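Local atomic coordinates of 2-dehydropantoate 2-reductase (Bacillus subtilis, PDB entry 3EGO), a protein that probably catalyses the NADPH-dependent reduction of ketopantoate to (R)-pantoate, the second step in making pantoate on the route to pantothenate. Residues N100-I105 with T172-L177; K181-A186 with L223-E228; N185-P190 with K213-E218. One frame throughout, in Å; residues are numbered along the deposited sequence.

Contact 1: N100-I105 with T172-L177; sequences NGMGHI and TDWYRL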
loop_
_atom_site.group_PDB
_atom_site.type_symbol
_atom_site.label_atom_id
_atom_site.label_comp_id
_atom_site.label_asym_id
_atom_site.label_seq_id
_atom_site.Cartn_x
_atom_site.Cartn_y
_atom_site.Cartn_z
ATOM N N ASN A 100 -20.948 -9.856 -2.832
ATOM C CA ASN A 100 -20.007 -9.635 -1.732
ATOM C C ASN A 100 -20.017 -8.158 -1.390
ATOM O O ASN A 100 -20.226 -7.321 -2.273
ATOM C CB ASN A 100 -18.585 -10.049 -2.121
ATOM C CG ASN A 100 -18.441 -11.544 -2.302
ATOM O OD1 ASN A 100 -19.042 -12.335 -1.571
ATOM N ND2 ASN A 100 -17.617 -11.946 -3.278
ATOM N N GLY A 101 -19.799 -7.835 -0.120
ATOM C CA GLY A 101 -19.853 -6.444 0.297
ATOM C C GLY A 101 -21.282 -5.989 0.523
ATOM O O GLY A 101 -22.204 -6.805 0.492
ATOM N N MET A 102 -21.454 -4.690 0.761
ATOM C CA MET A 102 -22.766 -4.116 1.060
ATOM C C MET A 102 -23.054 -2.864 0.241
ATOM O O MET A 102 -24.056 -2.212 0.480
ATOM C CB MET A 102 -22.918 -3.828 2.573
ATOM C CG MET A 102 -23.163 -5.094 3.466
ATOM S SD MET A 102 -23.301 -4.860 5.279
ATOM C CE MET A 102 -24.994 -4.246 5.284
ATOM N N GLY A 103 -22.213 -2.551 -0.753
ATOM C CA GLY A 103 -22.444 -1.397 -1.637
ATOM C C GLY A 103 -23.779 -1.478 -2.369
ATOM O O GLY A 103 -24.385 -0.449 -2.706
ATOM N N HIS A 104 -24.265 -2.698 -2.604
ATOM C CA HIS A 104 -25.554 -2.865 -3.298
ATOM C C HIS A 104 -26.715 -2.473 -2.407
ATOM O O HIS A 104 -27.802 -2.146 -2.893
ATOM C CB HIS A 104 -25.756 -4.290 -3.834
ATOM C CG HIS A 104 -25.754 -5.356 -2.779
ATOM N ND1 HIS A 104 -24.685 -5.564 -1.933
ATOM C CD2 HIS A 104 -26.659 -6.317 -2.479
ATOM C CE1 HIS A 104 -24.941 -6.587 -1.139
ATOM N NE2 HIS A 104 -26.131 -7.066 -1.453
ATOM N N ILE A 105 -26.469 -2.511 -1.108
ATOM C CA ILE A 105 -27.494 -2.197 -0.113
ATOM C C ILE A 105 -27.927 -0.739 -0.253
ATOM O O ILE A 105 -29.103 -0.434 -0.134
ATOM C CB ILE A 105 -26.985 -2.487 1.306
ATOM C CG1 ILE A 105 -26.732 -3.992 1.478
ATOM C CG2 ILE A 105 -27.962 -1.966 2.335
ATOM C CD1 ILE A 105 -27.967 -4.871 1.150
ATOM N N THR A 172 -33.766 -14.310 9.901
ATOM C CA THR A 172 -34.783 -13.252 9.921
ATOM C C THR A 172 -34.222 -11.837 9.781
ATOM O O THR A 172 -34.903 -10.948 9.286
ATOM C CB THR A 172 -35.637 -13.307 11.194
ATOM O OG1 THR A 172 -34.751 -13.356 12.320
ATOM C CG2 THR A 172 -36.503 -14.547 11.175
ATOM N N ASP A 173 -32.975 -11.632 10.177
ATOM C CA ASP A 173 -32.398 -10.272 10.168
ATOM C C ASP A 173 -31.325 -10.083 9.078
ATOM O O ASP A 173 -30.172 -10.489 9.256
ATOM C CB ASP A 173 -31.774 -9.985 11.513
ATOM C CG ASP A 173 -31.203 -8.565 11.597
ATOM O OD1 ASP A 173 -31.497 -7.712 10.717
ATOM O OD2 ASP A 173 -30.471 -8.314 12.569
ATOM N N TRP A 174 -31.721 -9.455 7.990
ATOM C CA TRP A 174 -30.850 -9.262 6.827
ATOM C C TRP A 174 -29.635 -8.429 7.254
ATOM O O TRP A 174 -28.499 -8.690 6.834
ATOM C CB TRP A 174 -31.627 -8.613 5.653
ATOM C CG TRP A 174 -31.871 -7.128 5.760
ATOM C CD1 TRP A 174 -33.039 -6.511 6.105
ATOM C CD2 TRP A 174 -30.926 -6.070 5.485
ATOM N NE1 TRP A 174 -32.877 -5.139 6.085
ATOM C CE2 TRP A 174 -31.589 -4.844 5.721
ATOM C CE3 TRP A 174 -29.581 -6.046 5.091
ATOM C CZ2 TRP A 174 -30.953 -3.596 5.554
ATOM C CZ3 TRP A 174 -28.952 -4.824 4.936
ATOM C CH2 TRP A 174 -29.647 -3.609 5.160
ATOM N N TYR A 175 -29.851 -7.465 8.150
ATOM C CA TYR A 175 -28.768 -6.534 8.447
ATOM C C TYR A 175 -27.704 -7.198 9.288
ATOM O O TYR A 175 -26.502 -7.057 9.035
ATOM C CB TYR A 175 -29.299 -5.252 9.099
ATOM C CG TYR A 175 -28.195 -4.252 9.377
ATOM C CD1 TYR A 175 -27.785 -3.346 8.401
ATOM C CD2 TYR A 175 -27.557 -4.226 10.607
ATOM C CE1 TYR A 175 -26.760 -2.430 8.664
ATOM C CE2 TYR A 175 -26.541 -3.308 10.876
ATOM C CZ TYR A 175 -26.158 -2.425 9.906
ATOM O OH TYR A 175 -25.149 -1.527 10.186
ATOM N N ARG A 176 -28.125 -7.983 10.270
ATOM C CA ARG A 176 -27.183 -8.759 11.041
ATOM C C ARG A 176 -26.425 -9.783 10.185
ATOM O O ARG A 176 -25.197 -10.019 10.359
ATOM C CB ARG A 176 -27.932 -9.500 12.157
ATOM C CG ARG A 176 -26.998 -10.293 13.039
ATOM C CD ARG A 176 -27.746 -10.915 14.222
ATOM N NE ARG A 176 -28.453 -9.900 15.003
ATOM C CZ ARG A 176 -29.315 -10.169 15.980
ATOM N NH1 ARG A 176 -29.594 -11.430 16.297
ATOM N NH2 ARG A 176 -29.908 -9.173 16.632
ATOM N N LEU A 177 -27.166 -10.429 9.290
ATOM C CA LEU A 177 -26.557 -11.448 8.415
ATOM C C LEU A 177 -25.355 -10.860 7.620
ATOM O O LEU A 177 -24.215 -11.368 7.673
ATOM C CB LEU A 177 -27.638 -12.002 7.460
ATOM C CG LEU A 177 -27.102 -13.134 6.561
ATOM C CD1 LEU A 177 -26.396 -14.235 7.352
ATOM C CD2 LEU A 177 -28.235 -13.688 5.735
#
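I105 and M102 reach from the loop and first helical turn of 100-105 to the six-membered end of the W174 indole, and every contact between the two segments is apolar. I105 brings the most atoms close to the ring. Its CG2 methyl lies 3.7 Å from CH2 of W174, and its CD1 methyl comes to 3.9 Å from W174 CZ3, so two branches of the isoleucine hold the same corner of the indole as the two side chains run past each other in opposite senses. M102 comes close with its terminal methyl: its chain bends at chi3 (78°), and CE sits 4.0 Å from CZ3 of W174 and 4.2 Å from CE1 of Y175, bridging the two aromatic residues. M102 also packs on T179 and L182. The indole gets this far because W174 CG stands between its own backbone N and carbonyl carbon (chi1 78°), while CB of Y175 lies over the centre of one indole face. An alanine in place of I105 would probably open a gap beside CH2 and CZ3 of W174 and leave that end of the indole held from this segment by the M102 methyl alone.

The polar bonds stay within each segment or lead elsewhere. D173 is the N-cap of helix 174-195: its OD1 accepts from Y175 N at 3.1 Å, met from above the carboxylate plane. The hydroxyl of Y175 probably hydrogen-bonds to the backbone O of L223.

The contact joins the start of helix 103-109, in the Rossmann-type nucleotide-binding domain, to the first turn of the long helix that opens the helical C-terminal domain; the same loop carries N100, which by similarity binds NADP(+) and substrate at the interdomain cleft of ketopantoate reductases.

Contact 2: K181-A186 with L223-E228; sequences KLIVNA and LKLENE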
loop_
_atom_site.group_PDB
_atom_site.type_symbol
_atom_site.label_atom_id
_atom_site.label_comp_id
_atom_site.label_asym_id
_atom_site.label_seq_id
_atom_site.Cartn_x
_atom_site.Cartn_y
_atom_site.Cartn_z
ATOM N N LYS A 181 -20.777 -10.703 8.044
ATOM C CA LYS A 181 -19.739 -11.149 7.111
ATOM C C LYS A 181 -18.861 -9.943 6.715
ATOM O O LYS A 181 -17.655 -10.071 6.545
ATOM C CB LYS A 181 -20.402 -11.782 5.884
ATOM C CG LYS A 181 -19.424 -12.214 4.755
ATOM C CD LYS A 181 -20.146 -13.034 3.658
ATOM C CE LYS A 181 -19.430 -12.896 2.308
ATOM N NZ LYS A 181 -17.957 -13.101 2.463
ATOM N N LEU A 182 -19.479 -8.774 6.571
ATOM C CA LEU A 182 -18.724 -7.574 6.176
ATOM C C LEU A 182 -17.638 -7.208 7.191
ATOM O O LEU A 182 -16.508 -6.909 6.793
ATOM C CB LEU A 182 -19.668 -6.381 5.912
ATOM C CG LEU A 182 -18.925 -5.205 5.247
ATOM C CD1 LEU A 182 -19.507 -4.847 3.904
ATOM C CD2 LEU A 182 -18.925 -4.027 6.154
ATOM N N ILE A 183 -17.942 -7.264 8.497
ATOM C CA ILE A 183 -16.934 -6.872 9.493
ATOM C C ILE A 183 -15.685 -7.679 9.300
ATOM O O ILE A 183 -14.580 -7.153 9.308
ATOM C CB ILE A 183 -17.392 -6.962 10.978
ATOM C CG1 ILE A 183 -16.315 -6.360 11.897
ATOM C CG2 ILE A 183 -17.635 -8.408 11.419
ATOM C CD1 ILE A 183 -15.956 -4.866 11.614
ATOM N N VAL A 184 -15.856 -8.972 9.073
ATOM C CA VAL A 184 -14.727 -9.828 8.784
ATOM C C VAL A 184 -13.940 -9.419 7.505
ATOM O O VAL A 184 -12.734 -9.231 7.564
ATOM C CB VAL A 184 -15.195 -11.297 8.656
ATOM C CG1 VAL A 184 -14.105 -12.140 8.092
ATOM C CG2 VAL A 184 -15.659 -11.829 10.035
ATOM N N ASN A 185 -14.618 -9.284 6.373
ATOM C CA ASN A 185 -13.924 -8.968 5.120
ATOM C C ASN A 185 -13.202 -7.617 5.218
ATOM O O ASN A 185 -12.067 -7.468 4.763
ATOM C CB ASN A 185 -14.901 -8.969 3.936
ATOM C CG ASN A 185 -15.501 -10.358 3.650
ATOM O OD1 ASN A 185 -16.527 -10.466 2.985
ATOM N ND2 ASN A 185 -14.870 -11.406 4.157
ATOM N N ALA A 186 -13.860 -6.640 5.842
ATOM C CA ALA A 186 -13.320 -5.281 5.912
ATOM C C ALA A 186 -12.027 -5.229 6.734
ATOM O O ALA A 186 -11.153 -4.433 6.454
ATOM C CB ALA A 186 -14.384 -4.347 6.501
ATOM N N LEU A 223 -21.079 0.341 11.666
ATOM C CA LEU A 223 -22.136 -0.662 11.440
ATOM C C LEU A 223 -23.078 -0.817 12.639
ATOM O O LEU A 223 -24.141 -1.484 12.526
ATOM C CB LEU A 223 -21.515 -2.033 11.128
ATOM C CG LEU A 223 -20.700 -2.103 9.841
ATOM C CD1 LEU A 223 -19.853 -3.367 9.838
ATOM C CD2 LEU A 223 -21.563 -1.987 8.559
ATOM N N LYS A 224 -22.667 -0.267 13.786
ATOM C CA LYS A 224 -23.418 -0.404 15.032
ATOM C C LYS A 224 -23.651 -1.876 15.389
ATOM O O LYS A 224 -24.785 -2.306 15.625
ATOM C CB LYS A 224 -24.755 0.327 14.889
ATOM C CG LYS A 224 -24.620 1.831 14.760
ATOM C CD LYS A 224 -25.889 2.453 14.217
ATOM C CE LYS A 224 -25.849 3.957 14.344
ATOM N NZ LYS A 224 -27.058 4.582 13.727
ATOM N N LEU A 225 -22.576 -2.649 15.417
ATOM C CA LEU A 225 -22.670 -4.074 15.681
ATOM C C LEU A 225 -23.106 -4.346 17.107
ATOM O O LEU A 225 -22.526 -3.803 18.053
ATOM C CB LEU A 225 -21.321 -4.739 15.437
ATOM C CG LEU A 225 -20.863 -4.677 13.981
ATOM C CD1 LEU A 225 -19.646 -5.549 13.813
ATOM C CD2 LEU A 225 -21.994 -5.105 13.052
ATOM N N GLU A 226 -24.101 -5.219 17.252
ATOM C CA GLU A 226 -24.609 -5.611 18.559
ATOM C C GLU A 226 -23.470 -5.977 19.510
ATOM O O GLU A 226 -23.103 -5.189 20.378
ATOM C CB GLU A 226 -25.607 -6.776 18.422
ATOM N N ASN A 227 -22.902 -7.163 19.339
ATOM C CA ASN A 227 -21.847 -7.608 20.236
ATOM C C ASN A 227 -20.437 -7.393 19.677
ATOM O O ASN A 227 -19.960 -8.182 18.860
ATOM C CB ASN A 227 -22.044 -9.077 20.600
ATOM C CG ASN A 227 -21.295 -9.465 21.853
ATOM O OD1 ASN A 227 -20.077 -9.309 21.939
ATOM N ND2 ASN A 227 -22.022 -9.973 22.840
ATOM N N GLU A 228 -19.770 -6.344 20.154
ATOM C CA GLU A 228 -18.446 -5.965 19.658
ATOM C C GLU A 228 -17.349 -6.938 20.070
ATOM O O GLU A 228 -16.525 -7.335 19.238
ATOM C CB GLU A 228 -18.087 -4.549 20.111
ATOM C CG GLU A 228 -19.206 -3.531 19.861
ATOM C CD GLU A 228 -18.914 -2.162 20.467
ATOM O OE1 GLU A 228 -19.879 -1.394 20.708
ATOM O OE2 GLU A 228 -17.730 -1.852 20.707
#
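L223 and L225, which reach the face of helix 181-186, flank a residue with positive phi: K224 (phi 56°) is the C-prime residue of a Schellman motif that ends helix 206-223. On either side of it, both leucines point toward helix 174-195.

Each leucine meets one partner. CD1 of L223 touches CD2 of L182 at 3.9 Å, and L223 CD2 lies only slightly farther from that same methyl, so the tip of L182 faces both branches of the leucine fork. Next to this pair, CD1 of L225 rests against I183, 3.9 Å from its CB and equally close to its CG1. With I183 CG1 anti to the backbone N (chi1 -173°), the branch reaches the L225 methyl, and the two side chains cross at a slant. L268 backs L182 and L223 from helix 261-274.

Elsewhere on the helix, K181, by similarity the proton donor, bonds to N185, by similarity a substrate ligand: K181 NZ gives a 3.0 Å bond to N185 OD1, in the carbonyl plane and on a lone pair.

Helix 174-195 packs here against the Schellman C-terminal end of helix 206-223 and the loop after it, within the all-helical C-terminal domain that ketopantoate reductases share with the 6-phosphogluconate dehydrogenase clan.

Contact 3: N185-P190 with K213-E218; sequences NACINP and KLVFQE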
loop_
_atom_site.group_PDB
_atom_site.type_symbol
_atom_site.label_atom_id
_atom_site.label_comp_id
_atom_site.label_asym_id
_atom_site.label_seq_id
_atom_site.Cartn_x
_atom_site.Cartn_y
_atom_site.Cartn_z
ATOM N N ASN A 185 -14.618 -9.284 6.373
ATOM C CA ASN A 185 -13.924 -8.968 5.120
ATOM C C ASN A 185 -13.202 -7.617 5.218
ATOM O O ASN A 185 -12.067 -7.468 4.763
ATOM C CB ASN A 185 -14.901 -8.969 3.936
ATOM C CG ASN A 185 -15.501 -10.358 3.650
ATOM O OD1 ASN A 185 -16.527 -10.466 2.985
ATOM N ND2 ASN A 185 -14.870 -11.406 4.157
ATOM N N ALA A 186 -13.860 -6.640 5.842
ATOM C CA ALA A 186 -13.320 -5.281 5.912
ATOM C C ALA A 186 -12.027 -5.229 6.734
ATOM O O ALA A 186 -11.153 -4.433 6.454
ATOM C CB ALA A 186 -14.384 -4.347 6.501
ATOM N N CYS A 187 -11.905 -6.076 7.754
ATOM C CA CYS A 187 -10.717 -6.078 8.597
ATOM C C CYS A 187 -9.564 -6.841 8.020
ATOM O O CYS A 187 -8.402 -6.488 8.273
ATOM C CB CYS A 187 -11.006 -6.669 9.969
ATOM S SG CYS A 187 -12.088 -5.710 10.937
ATOM N N ILE A 188 -9.855 -7.914 7.286
ATOM C CA ILE A 188 -8.785 -8.750 6.772
ATOM C C ILE A 188 -8.316 -8.348 5.381
ATOM O O ILE A 188 -7.118 -8.313 5.120
ATOM C CB ILE A 188 -9.175 -10.247 6.696
ATOM C CG1 ILE A 188 -9.441 -10.824 8.100
ATOM C CG2 ILE A 188 -8.048 -11.047 6.009
ATOM C CD1 ILE A 188 -10.039 -12.304 8.072
ATOM N N ASN A 189 -9.255 -8.078 4.479
ATOM C CA ASN A 189 -8.926 -7.932 3.035
ATOM C C ASN A 189 -8.062 -6.729 2.586
ATOM O O ASN A 189 -7.068 -6.890 1.857
ATOM C CB ASN A 189 -10.217 -8.000 2.216
ATOM C CG ASN A 189 -10.824 -9.431 2.172
ATOM O OD1 ASN A 189 -10.429 -10.311 2.935
ATOM N ND2 ASN A 189 -11.789 -9.639 1.291
ATOM N N PRO A 190 -8.478 -5.504 2.958
ATOM C CA PRO A 190 -7.681 -4.331 2.654
ATOM C C PRO A 190 -6.301 -4.425 3.265
ATOM O O PRO A 190 -5.335 -4.037 2.612
ATOM C CB PRO A 190 -8.464 -3.182 3.332
ATOM C CG PRO A 190 -9.880 -3.691 3.504
ATOM C CD PRO A 190 -9.766 -5.186 3.620
ATOM N N LYS A 213 -7.091 -4.063 14.665
ATOM C CA LYS A 213 -8.021 -3.683 15.743
ATOM C C LYS A 213 -8.538 -2.269 15.551
ATOM O O LYS A 213 -9.732 -1.988 15.752
ATOM C CB LYS A 213 -7.341 -3.816 17.095
ATOM C CG LYS A 213 -8.302 -4.085 18.248
ATOM C CD LYS A 213 -7.566 -4.034 19.561
ATOM C CE LYS A 213 -8.548 -4.118 20.726
ATOM N NZ LYS A 213 -7.804 -4.526 21.962
ATOM N N LEU A 214 -7.637 -1.363 15.151
ATOM C CA LEU A 214 -8.017 0.020 14.870
ATOM C C LEU A 214 -9.021 0.097 13.731
ATOM O O LEU A 214 -9.971 0.888 13.761
ATOM C CB LEU A 214 -6.769 0.861 14.537
ATOM C CG LEU A 214 -5.804 1.194 15.677
ATOM C CD1 LEU A 214 -4.608 1.961 15.136
ATOM C CD2 LEU A 214 -6.550 1.991 16.757
ATOM N N VAL A 215 -8.790 -0.710 12.691
ATOM C CA VAL A 215 -9.764 -0.808 11.609
ATOM C C VAL A 215 -11.084 -1.416 12.144
ATOM O O VAL A 215 -12.162 -0.912 11.876
ATOM C CB VAL A 215 -9.221 -1.658 10.438
ATOM C CG1 VAL A 215 -10.291 -1.891 9.398
ATOM C CG2 VAL A 215 -8.022 -0.915 9.783
ATOM N N PHE A 216 -10.977 -2.485 12.921
ATOM C CA PHE A 216 -12.212 -3.102 13.473
ATOM C C PHE A 216 -13.076 -2.059 14.243
ATOM O O PHE A 216 -14.299 -1.930 14.059
ATOM C CB PHE A 216 -11.821 -4.251 14.400
ATOM C CG PHE A 216 -12.996 -4.845 15.119
ATOM C CD1 PHE A 216 -13.754 -5.836 14.508
ATOM C CD2 PHE A 216 -13.364 -4.391 16.383
ATOM C CE1 PHE A 216 -14.866 -6.382 15.161
ATOM C CE2 PHE A 216 -14.473 -4.942 17.041
ATOM C CZ PHE A 216 -15.211 -5.928 16.417
ATOM N N GLN A 217 -12.414 -1.293 15.105
ATOM C CA GLN A 217 -13.118 -0.324 15.941
ATOM C C GLN A 217 -13.894 0.677 15.126
ATOM O O GLN A 217 -15.026 0.988 15.477
ATOM C CB GLN A 217 -12.161 0.362 16.921
ATOM C CG GLN A 217 -11.529 -0.638 17.909
ATOM C CD GLN A 217 -10.530 -0.005 18.866
ATOM O OE1 GLN A 217 -10.360 -0.482 19.995
ATOM N NE2 GLN A 217 -9.873 1.086 18.428
ATOM N N GLU A 218 -13.308 1.187 14.036
ATOM C CA GLU A 218 -14.046 2.090 13.157
ATOM C C GLU A 218 -15.238 1.403 12.511
ATOM O O GLU A 218 -16.356 1.922 12.500
ATOM C CB GLU A 218 -13.144 2.631 12.030
ATOM C CG GLU A 218 -11.882 3.283 12.508
ATOM C CD GLU A 218 -11.019 3.859 11.383
ATOM O OE1 GLU A 218 -11.168 3.460 10.200
ATOM O OE2 GLU A 218 -10.186 4.720 11.699
#
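C187 carries this contact between helices 174-195 and 206-223, its sulfur set against F216. SG lies 3.6 Å from F216 CA and 3.8 Å from F216 CB, close in against the base of the residue. The phenyl ring extends with CG anti to the backbone N of F216 (chi1 174°), and the sulfur meets its edge near the ring plane, 5.2 Å from the centroid and 84° off the normal: a sulfur-aromatic contact made at the rim. W232 meets the same ring from helix 228-241.

The other packing is done by V215, which points at helix 185-190. Its CG1 methyl comes to 4.0 Å from the carbonyl O of A186 and about 4.3 Å from CA of C187. That carbonyl is buried here with no polar partner in the model, consistent with the helix kink at P190, whose backbone nitrogen carries no hydrogen to give it.

N185 and N189, substrate ligands by similarity, are engaged elsewhere: N185 bonds to K181 and N189 packs on S248. With 144° between their directions and axes 9.2 Å apart, the segments form a roughly antiparallel helix pair in the core of the C-terminal helical domain.

How the contacts relate
Helix 174-195 runs through all three contacts: its first turn serves contact 1, the middle contact 2, and the following turns contact 3, which shares N185 and A186 with contact 2. Contacts 1 and 2, centres 11 Å apart, are tied by the Y175-L223 bond and by M102 CG packing 3.7 Å from L182 CD1. Contacts 2 and 3, centres 9 Å apart, meet where I183 CG1 lies 3.6 Å from F216 CE1. Contacts 1 and 3, centres 17 Å apart, do not touch. Contact 1 lies between the domains, its M102 side chain about 8 Å from that of K181. Together they fix successive turns of the helix carrying K181, N185 and N189, by similarity the proton donor and two substrate-binding residues.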